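Local structure of CREG-like beta-barrel domain-containing protein (Agrobacterium tumefaciens, 3DNH) at residues A45-V50 with E84-I89; V110-R115 with R148-G153; S218-G223 with L232-F237. The protein is of unknown function but has a CREG-like beta-barrel of the pyridoxamine 5'-phosphate oxidase family, whose fold suggests that it may bind a flavin cofactor. All blocks are in the same frame, centred on the assembly; numbering follows the deposited sequence.

In the fold
Interactions 1 and 2 illustrate how a barrel is built from successive local pairings, since both reach the same antiparallel sheet. Their centres lie 12 Å apart, and strand 88-93, which takes part in interaction 1, runs beside strand 106-115 of interaction 2. Probable backbone hydrogen bonds join them, with Ile89 N 2.9 Å from Gly111 O and Ala87 O at the same distance from Ala113 N. Both also touch the second subunit. Interaction 3 belongs to a separate three-stranded sheet across the chain's centre: its centre is 33 Å from that of interaction 1 and 23 Å from that of interaction 2, with nearest atoms about 17 and 13 Å away.

Interaction 1 (A45-V50 with E84-I89); sequences ATLDPV and ETDARI
Leu47 CD1 leans obliquely on a planar ion pair, 3.7 Å from Arg88 NH1 and 3.6 Å from Asp86 OD2. Arg88 presents the edge of its guanidinium to the carboxylate side-on, NE going to OD1 and NH1 to OD2. Both carboxylate oxygens use their syn lone pairs, and both lie close to the guanidinium plane. Asp86 OD1 also takes the backbone N-H of Arg88 in an Asx turn, from its anti side, at 3.1 Å from N to OD1. Three bonds therefore grip the carboxylate and fix its rotation just beyond helix 78-85. Arg88 additionally makes a cation-pi contact with Tyr53 of the second subunit.

Water bridges the two segments. One molecule accepts from Leu47 N at 2.8 Å and donates to the carbonyls of Asp86 and Arg88; another donates to both Leu47 O and Thr85 OG1. The Thr85 hydroxyl, also bonded to Asn82 O, is turned between its own backbone N and carbonyl carbon (chi1 61°), where it meets Pro49 CB at 3.6 Å.

Further along, Ile89 CA makes a CA-H...O contact of 3.2 Å with Ala45 O. Ala45 and Ser90 share a backbone hydrogen bond nearby, so strands 41-47 and 88-93, the first and last in sheet order, meet where the antiparallel barrel closes.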
loop_
_atom_site.group_PDB
_atom_site.type_symbol
_atom_site.label_atom_id
_atom_site.label_comp_id
_atom_site.label_asym_id
_atom_site.label_seq_id
_atom_site.Cartn_x
_atom_site.Cartn_y
_atom_site.Cartn_z
ATOM N N ALA A 45 -3.058 7.058 -6.698
ATOM C CA ALA A 45 -3.994 8.137 -6.498
ATOM C C ALA A 45 -4.348 8.808 -7.822
ATOM O O ALA A 45 -3.495 9.055 -8.691
ATOM C CB ALA A 45 -3.442 9.164 -5.489
ATOM N N THR A 46 -5.615 9.187 -7.905
ATOM C CA THR A 46 -6.254 9.627 -9.108
ATOM C C THR A 46 -7.137 10.806 -8.623
ATOM O O THR A 46 -7.327 10.991 -7.407
ATOM C CB THR A 46 -6.968 8.330 -9.547
ATOM O OG1 THR A 46 -6.402 7.731 -10.729
ATOM C CG2 THR A 46 -8.413 8.230 -9.346
ATOM N N LEU A 47 -7.642 11.622 -9.547
ATOM C CA LEU A 47 -8.486 12.764 -9.158
ATOM C C LEU A 47 -9.933 12.591 -9.600
ATOM O O LEU A 47 -10.212 12.234 -10.753
ATOM C CB LEU A 47 -7.928 14.095 -9.707
ATOM C CG LEU A 47 -6.540 14.619 -9.274
ATOM C CD1 LEU A 47 -6.148 15.843 -10.134
ATOM C CD2 LEU A 47 -6.489 14.989 -7.778
ATOM N N ASP A 48 -10.859 12.869 -8.689
ATOM C CA ASP A 48 -12.252 12.830 -9.031
ATOM C C ASP A 48 -12.616 14.040 -9.898
ATOM O O ASP A 48 -12.300 15.184 -9.552
ATOM C CB ASP A 48 -13.123 12.729 -7.804
ATOM C CG ASP A 48 -14.564 12.433 -8.154
ATOM O OD1 ASP A 48 -15.288 13.376 -8.560
ATOM O OD2 ASP A 48 -14.966 11.253 -8.049
ATOM N N PRO A 49 -13.261 13.786 -11.055
ATOM C CA PRO A 49 -13.600 14.872 -11.994
ATOM C C PRO A 49 -14.597 15.931 -11.519
ATOM O O PRO A 49 -14.624 17.023 -12.091
ATOM C CB PRO A 49 -14.140 14.138 -13.215
ATOM C CG PRO A 49 -14.492 12.798 -12.766
ATOM C CD PRO A 49 -13.641 12.463 -11.578
ATOM N N VAL A 50 -15.450 15.614 -10.542
ATOM C CA VAL A 50 -16.489 16.551 -10.085
ATOM C C VAL A 50 -16.111 17.139 -8.727
ATOM O O VAL A 50 -16.151 18.354 -8.524
ATOM C CB VAL A 50 -17.920 15.878 -9.981
ATOM C CG1 VAL A 50 -18.981 16.864 -9.476
ATOM C CG2 VAL A 50 -18.368 15.283 -11.319
ATOM N N GLU A 84 -9.158 8.785 -17.346
ATOM C CA GLU A 84 -9.709 9.295 -18.629
ATOM C C GLU A 84 -9.924 10.802 -18.540
ATOM O O GLU A 84 -9.518 11.549 -19.420
ATOM C CB GLU A 84 -11.067 8.666 -18.997
ATOM C CG GLU A 84 -11.054 7.363 -19.784
ATOM C CD GLU A 84 -9.939 7.264 -20.851
ATOM O OE1 GLU A 84 -10.224 7.489 -22.053
ATOM O OE2 GLU A 84 -8.774 6.926 -20.481
ATOM N N THR A 85 -10.576 11.229 -17.467
ATOM C CA THR A 85 -10.930 12.635 -17.265
ATOM C C THR A 85 -9.712 13.559 -17.000
ATOM O O THR A 85 -9.710 14.695 -17.464
ATOM C CB THR A 85 -12.018 12.791 -16.166
ATOM O OG1 THR A 85 -11.543 12.287 -14.914
ATOM C CG2 THR A 85 -13.298 12.025 -16.544
ATOM N N ASP A 86 -8.685 13.054 -16.295
ATOM C CA ASP A 86 -7.519 13.838 -15.857
ATOM C C ASP A 86 -6.372 12.859 -15.572
ATOM O O ASP A 86 -6.477 12.002 -14.668
ATOM C CB ASP A 86 -7.885 14.620 -14.584
ATOM C CG ASP A 86 -6.795 15.597 -14.125
ATOM O OD1 ASP A 86 -5.583 15.362 -14.319
ATOM O OD2 ASP A 86 -7.180 16.621 -13.521
ATOM N N ALA A 87 -5.278 12.987 -16.329
ATOM C CA ALA A 87 -4.199 11.987 -16.269
ATOM C C ALA A 87 -3.207 12.179 -15.110
ATOM O O ALA A 87 -2.320 11.362 -14.947
ATOM C CB ALA A 87 -3.442 11.906 -17.631
ATOM N N ARG A 88 -3.339 13.248 -14.323
ATOM C CA ARG A 88 -2.441 13.493 -13.190
ATOM C C ARG A 88 -2.657 12.440 -12.097
ATOM O O ARG A 88 -3.786 12.255 -11.595
ATOM C CB ARG A 88 -2.628 14.898 -12.620
ATOM C CG ARG A 88 -2.245 15.980 -13.607
ATOM C CD ARG A 88 -2.455 17.335 -12.999
ATOM N NE ARG A 88 -3.863 17.625 -12.823
ATOM C CZ ARG A 88 -4.336 18.717 -12.228
ATOM N NH1 ARG A 88 -5.638 18.887 -12.139
ATOM N NH2 ARG A 88 -3.515 19.634 -11.722
ATOM N N ILE A 89 -1.586 11.719 -11.779
ATOM C CA ILE A 89 -1.620 10.616 -10.791
ATOM C C ILE A 89 -0.424 10.680 -9.854
ATOM O O ILE A 89 0.559 11.387 -10.130
ATOM C CB ILE A 89 -1.651 9.193 -11.461
ATOM C CG1 ILE A 89 -0.385 8.865 -12.280
ATOM C CG2 ILE A 89 -2.909 9.052 -12.362
ATOM C CD1 ILE A 89 -0.223 7.307 -12.569
HETATM O O HOH W 1 -6.570 11.397 -12.147
HETATM O O HOH W 2 -10.440 13.520 -12.971
#

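Interaction 2 (V110-R115 with R148-G153); sequences VGRADR and RLRTEG
Asp114 and Arg150 form a nearly coplanar, side-on salt bridge on one face of an antiparallel strand pair. NH2 of Arg150 lies 2.8 Å from OD1 of Asp114, in a bond of 172° at the hydrogen, while NE binds OD2; each oxygen offers its syn lone pair. Arg112 lies alongside Arg150, pointing the same way, and its CD sits 3.4 Å above one face of the Arg150 guanidinium, toward the rim. Two cationic groups are thus brought close, and the carboxylate of Asp114 probably offsets some of their repulsion. A long salt bridge of 3.9 Å runs from Arg112 NE to Glu152 OE1, an oxygen that also bonds Tyr53 OH of the second subunit.

Backbone ladders position these groups: Arg112 pairs with Arg150 and Asp114 with Arg148 as hydrogen-bonded pairs. Beyond them the register slips at a classic beta bulge, where Val110 O accepts from both Glu152 N (2.7 Å) and Gly153 N (3.0 Å).

Arg148, on the face of Asp114, forms salt bridges with Glu64 and Glu120; on the opposite face Leu149 packs on Leu109 and Val91. The two strands sit between strand 88-93 on one side and strand 69-74 on the other.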
loop_
_atom_site.group_PDB
_atom_site.type_symbol
_atom_site.label_atom_id
_atom_site.label_comp_id
_atom_site.label_asym_id
_atom_site.label_seq_id
_atom_site.Cartn_x
_atom_site.Cartn_y
_atom_site.Cartn_z
ATOM N N VAL A 110 5.213 11.193 -8.762
ATOM C CA VAL A 110 4.101 12.001 -9.221
ATOM C C VAL A 110 4.257 12.262 -10.712
ATOM O O VAL A 110 5.336 12.613 -11.151
ATOM C CB VAL A 110 4.010 13.300 -8.401
ATOM C CG1 VAL A 110 2.906 14.210 -8.928
ATOM C CG2 VAL A 110 3.833 12.968 -6.919
ATOM N N GLY A 111 3.185 12.103 -11.491
ATOM C CA GLY A 111 3.260 12.416 -12.933
ATOM C C GLY A 111 1.972 12.174 -13.686
ATOM O O GLY A 111 0.889 12.422 -13.153
ATOM N N ARG A 112 2.082 11.717 -14.936
ATOM C CA ARG A 112 0.893 11.440 -15.763
ATOM C C ARG A 112 0.764 9.973 -16.137
ATOM O O ARG A 112 1.759 9.283 -16.328
ATOM C CB ARG A 112 0.827 12.350 -16.999
ATOM C CG ARG A 112 0.518 13.798 -16.642
ATOM C CD ARG A 112 0.709 14.766 -17.793
ATOM N NE ARG A 112 0.441 16.111 -17.286
ATOM C CZ ARG A 112 -0.773 16.646 -17.128
ATOM N NH1 ARG A 112 -0.882 17.861 -16.599
ATOM N NH2 ARG A 112 -1.874 15.985 -17.496
ATOM N N ALA A 113 -0.482 9.488 -16.147
ATOM C CA ALA A 113 -0.808 8.153 -16.601
ATOM C C ALA A 113 -1.011 8.214 -18.102
ATOM O O ALA A 113 -2.070 8.688 -18.573
ATOM C CB ALA A 113 -2.076 7.690 -15.937
ATOM N N ASP A 114 -0.012 7.739 -18.847
ATOM C CA ASP A 114 -0.057 7.684 -20.283
ATOM C C ASP A 114 -0.549 6.299 -20.691
ATOM O O ASP A 114 0.050 5.276 -20.351
ATOM C CB ASP A 114 1.344 7.889 -20.873
ATOM C CG ASP A 114 1.817 9.329 -20.823
ATOM O OD1 ASP A 114 0.987 10.250 -20.949
ATOM O OD2 ASP A 114 3.043 9.563 -20.678
ATOM N N ARG A 115 -1.596 6.266 -21.486
ATOM C CA ARG A 115 -2.066 5.010 -22.022
ATOM C C ARG A 115 -1.048 4.379 -22.995
ATOM O O ARG A 115 -0.555 5.029 -23.927
ATOM C CB ARG A 115 -3.415 5.254 -22.678
ATOM C CG ARG A 115 -4.246 4.030 -22.739
ATOM C CD ARG A 115 -5.153 3.849 -21.535
ATOM N NE ARG A 115 -6.214 3.013 -22.059
ATOM C CZ ARG A 115 -7.355 3.473 -22.555
ATOM N NH1 ARG A 115 -7.631 4.765 -22.515
ATOM N NH2 ARG A 115 -8.232 2.629 -23.066
ATOM N N ARG A 148 1.442 3.611 -18.634
ATOM C CA ARG A 148 2.732 3.782 -17.958
ATOM C C ARG A 148 2.809 5.147 -17.284
ATOM O O ARG A 148 2.148 6.125 -17.702
ATOM C CB ARG A 148 3.953 3.461 -18.874
ATOM C CG ARG A 148 4.008 4.285 -20.105
ATOM C CD ARG A 148 5.337 4.148 -20.878
ATOM N NE ARG A 148 5.505 2.860 -21.524
ATOM C CZ ARG A 148 5.119 2.571 -22.772
ATOM N NH1 ARG A 148 4.507 3.466 -23.546
ATOM N NH2 ARG A 148 5.323 1.357 -23.248
ATOM N N LEU A 149 3.568 5.182 -16.200
ATOM C CA LEU A 149 3.756 6.399 -15.452
ATOM C C LEU A 149 4.767 7.253 -16.193
ATOM O O LEU A 149 5.876 6.790 -16.491
ATOM C CB LEU A 149 4.228 6.097 -14.016
ATOM C CG LEU A 149 4.568 7.340 -13.186
ATOM C CD1 LEU A 149 3.384 8.276 -13.008
ATOM C CD2 LEU A 149 5.137 6.905 -11.839
ATOM N N ARG A 150 4.368 8.484 -16.508
ATOM C CA ARG A 150 5.315 9.497 -16.918
ATOM C C ARG A 150 5.707 10.266 -15.664
ATOM O O ARG A 150 4.939 11.089 -15.192
ATOM C CB ARG A 150 4.670 10.457 -17.913
ATOM C CG ARG A 150 5.685 11.259 -18.684
ATOM C CD ARG A 150 5.102 12.419 -19.476
ATOM N NE ARG A 150 3.739 12.214 -19.973
ATOM C CZ ARG A 150 2.944 13.198 -20.388
ATOM N NH1 ARG A 150 3.371 14.444 -20.368
ATOM N NH2 ARG A 150 1.715 12.951 -20.826
ATOM N N THR A 151 6.886 9.993 -15.117
ATOM C CA THR A 151 7.266 10.546 -13.805
ATOM C C THR A 151 7.688 12.000 -13.981
ATOM O O THR A 151 8.534 12.304 -14.848
ATOM C CB THR A 151 8.414 9.735 -13.166
ATOM O OG1 THR A 151 7.936 8.413 -12.844
ATOM C CG2 THR A 151 8.900 10.396 -11.875
ATOM N N GLU A 152 7.112 12.893 -13.161
ATOM C CA GLU A 152 7.460 14.294 -13.206
ATOM C C GLU A 152 8.087 14.782 -11.903
ATOM O O GLU A 152 8.718 15.831 -11.870
ATOM C CB GLU A 152 6.232 15.155 -13.560
ATOM C CG GLU A 152 5.624 14.800 -14.884
ATOM C CD GLU A 152 4.441 15.648 -15.218
ATOM O OE1 GLU A 152 3.337 15.384 -14.715
ATOM O OE2 GLU A 152 4.609 16.578 -16.013
ATOM N N GLY A 153 7.920 14.027 -10.828
ATOM C CA GLY A 153 8.466 14.448 -9.548
ATOM C C GLY A 153 8.582 13.253 -8.662
ATOM O O GLY A 153 7.812 12.284 -8.806
HETATM O O HOH W 3 2.289 17.664 -17.168
#

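Interaction 3 (S218-G223 with L232-F237)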
loop_
_atom_site.group_PDB
_atom_site.type_symbol
_atom_site.label_atom_id
_atom_site.label_comp_id
_atom_site.label_asym_id
_atom_site.label_seq_id
_atom_site.Cartn_x
_atom_site.Cartn_y
_atom_site.Cartn_z
ATOM N N SER A 218 14.222 -9.222 -16.412
ATOM C CA SER A 218 14.748 -8.136 -17.171
ATOM C C SER A 218 16.219 -7.946 -16.902
ATOM O O SER A 218 16.644 -7.975 -15.745
ATOM C CB SER A 218 13.963 -6.839 -16.839
ATOM O OG SER A 218 14.217 -5.805 -17.754
ATOM N N ILE A 219 17.001 -7.742 -17.980
ATOM C CA ILE A 219 18.439 -7.391 -17.881
ATOM C C ILE A 219 18.603 -6.002 -18.468
ATOM O O ILE A 219 18.032 -5.716 -19.519
ATOM C CB ILE A 219 19.327 -8.375 -18.676
ATOM C CG1 ILE A 219 19.117 -9.823 -18.147
ATOM C CG2 ILE A 219 20.804 -7.901 -18.671
ATOM C CD1 ILE A 219 19.628 -10.920 -19.055
ATOM N N ASP A 220 19.356 -5.144 -17.780
ATOM C CA ASP A 220 19.593 -3.773 -18.272
ATOM C C ASP A 220 21.059 -3.390 -18.012
ATOM O O ASP A 220 21.805 -4.156 -17.375
ATOM C CB ASP A 220 18.532 -2.778 -17.695
ATOM C CG ASP A 220 18.581 -2.666 -16.158
ATOM O OD1 ASP A 220 19.622 -2.188 -15.624
ATOM O OD2 ASP A 220 17.594 -3.047 -15.468
ATOM N N PRO A 221 21.504 -2.240 -18.527
ATOM C CA PRO A 221 22.919 -1.938 -18.284
ATOM C C PRO A 221 23.391 -1.884 -16.817
ATOM O O PRO A 221 24.600 -2.036 -16.548
ATOM C CB PRO A 221 23.088 -0.551 -18.949
ATOM C CG PRO A 221 22.083 -0.564 -20.043
ATOM C CD PRO A 221 20.874 -1.236 -19.420
ATOM N N ASP A 222 22.477 -1.647 -15.892
ATOM C CA ASP A 222 22.843 -1.450 -14.479
ATOM C C ASP A 222 22.606 -2.699 -13.606
ATOM O O ASP A 222 23.129 -2.810 -12.469
ATOM C CB ASP A 222 22.064 -0.252 -13.899
ATOM C CG ASP A 222 22.537 1.082 -14.462
ATOM O OD1 ASP A 222 23.672 1.159 -14.989
ATOM O OD2 ASP A 222 21.758 2.055 -14.377
ATOM N N GLY A 223 21.881 -3.659 -14.157
ATOM C CA GLY A 223 21.656 -4.916 -13.434
ATOM C C GLY A 223 20.502 -5.753 -13.945
ATOM O O GLY A 223 20.089 -5.617 -15.094
ATOM N N LEU A 232 10.443 -9.956 -5.101
ATOM C CA LEU A 232 11.165 -9.372 -6.239
ATOM C C LEU A 232 12.581 -9.066 -5.758
ATOM O O LEU A 232 12.768 -8.697 -4.573
ATOM C CB LEU A 232 10.496 -8.060 -6.743
ATOM C CG LEU A 232 9.040 -8.096 -7.231
ATOM C CD1 LEU A 232 8.528 -6.681 -7.516
ATOM C CD2 LEU A 232 8.852 -9.016 -8.455
ATOM N N ALA A 233 13.543 -9.182 -6.674
ATOM C CA ALA A 233 14.946 -8.854 -6.403
ATOM C C ALA A 233 15.547 -8.053 -7.557
ATOM O O ALA A 233 15.048 -8.112 -8.724
ATOM C CB ALA A 233 15.778 -10.141 -6.162
ATOM N N ARG A 234 16.565 -7.256 -7.221
ATOM C CA ARG A 234 17.395 -6.600 -8.225
ATOM C C ARG A 234 18.869 -6.787 -7.878
ATOM O O ARG A 234 19.323 -6.368 -6.806
ATOM C CB ARG A 234 17.074 -5.095 -8.394
ATOM C CG ARG A 234 17.944 -4.515 -9.519
ATOM C CD ARG A 234 17.599 -3.145 -9.877
ATOM N NE ARG A 234 18.457 -2.544 -10.903
ATOM C CZ ARG A 234 18.462 -2.795 -12.222
ATOM N NH1 ARG A 234 17.672 -3.728 -12.782
ATOM N NH2 ARG A 234 19.288 -2.068 -12.999
ATOM N N LEU A 235 19.610 -7.397 -8.793
ATOM C CA LEU A 235 21.084 -7.556 -8.634
ATOM C C LEU A 235 21.764 -6.419 -9.382
ATOM O O LEU A 235 21.596 -6.318 -10.585
ATOM C CB LEU A 235 21.564 -8.911 -9.177
ATOM C CG LEU A 235 23.064 -9.319 -9.035
ATOM C CD1 LEU A 235 23.519 -9.282 -7.621
ATOM C CD2 LEU A 235 23.310 -10.737 -9.622
ATOM N N TRP A 236 22.539 -5.576 -8.680
ATOM C CA TRP A 236 23.258 -4.497 -9.334
ATOM C C TRP A 236 24.625 -4.905 -9.806
ATOM O O TRP A 236 25.388 -5.539 -9.060
ATOM C CB TRP A 236 23.381 -3.285 -8.414
ATOM C CG TRP A 236 22.017 -2.724 -8.048
ATOM C CD1 TRP A 236 21.191 -3.151 -7.022
ATOM C CD2 TRP A 236 21.320 -1.662 -8.705
ATOM N NE1 TRP A 236 20.046 -2.389 -6.975
ATOM C CE2 TRP A 236 20.083 -1.477 -8.003
ATOM C CE3 TRP A 236 21.614 -0.835 -9.805
ATOM C CZ2 TRP A 236 19.139 -0.498 -8.379
ATOM C CZ3 TRP A 236 20.657 0.168 -10.183
ATOM C CH2 TRP A 236 19.450 0.313 -9.472
ATOM N N PHE A 237 24.953 -4.551 -11.048
ATOM C CA PHE A 237 26.314 -4.812 -11.556
ATOM C C PHE A 237 27.302 -3.932 -10.828
ATOM O O PHE A 237 26.940 -2.813 -10.397
ATOM C CB PHE A 237 26.388 -4.552 -13.058
ATOM C CG PHE A 237 25.503 -5.465 -13.881
ATOM C CD1 PHE A 237 25.404 -6.843 -13.566
ATOM C CD2 PHE A 237 24.788 -4.960 -14.976
ATOM C CE1 PHE A 237 24.643 -7.688 -14.302
ATOM C CE2 PHE A 237 23.983 -5.825 -15.753
ATOM C CZ PHE A 237 23.903 -7.171 -15.418
HETATM O O HOH W 4 24.855 -1.141 -11.391
#
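A tight beta-hairpin turn, Asp220 to Gly223, is held between Arg234 and Phe237 of the third strand in its small sheet. The turn has type I backbone angles at Pro221 and Asp222, and Asp220 and Gly223 bond each other both ways, Asp220 N to Gly223 O at 2.8 Å and, longer, Gly223 N to Asp220 O. Asp220 OD1 receives Asp222 N through its anti lone pair, forming an Asx turn, with a weak bond from Gly223 N besides.

Arg234 approaches this carboxylate tip to tip and end-on. Its NH2 lies 2.6 Å from Asp220 OD1, which sits in the guanidinium plane and accepts through its syn lone pair, while NH1 reaches OD2 at 2.8 Å with a modest tilt. The arginine has CG anti to its backbone N (chi1 -177°) and is extended from CG to NE, which carries the guanidinium across to the turn. NH1 has a second acidic partner in Asp225, and such an anionic pair would be expected to stabilise the buried positive charge. Arg234 NE also lies over one face of the Trp236 ring, 3.2 Å above its plane and toward the rim; Trp236 NE1 is bonded to Asp34 OD1.

Phe237 closes the other side. Gly223 CA stands over the face of its ring in a CH-pi contact, 3.6 Å from the centroid and 19° off the normal, whereas the carbonyl oxygens of Asp220 and Pro221 come at the ring's edge. Phe237 N donates to Asp222 O (2.9 Å), which takes a water as well.

Gly223 pairs with Trp236 as a non-hydrogen-bonded antiparallel pair, its CA 3.2 Å from Leu235 O. Here two adjoining antiparallel hairpins share strand 223-227, the plan of a three-stranded beta-meander, with a salt bridge tying the first turn to the last strand.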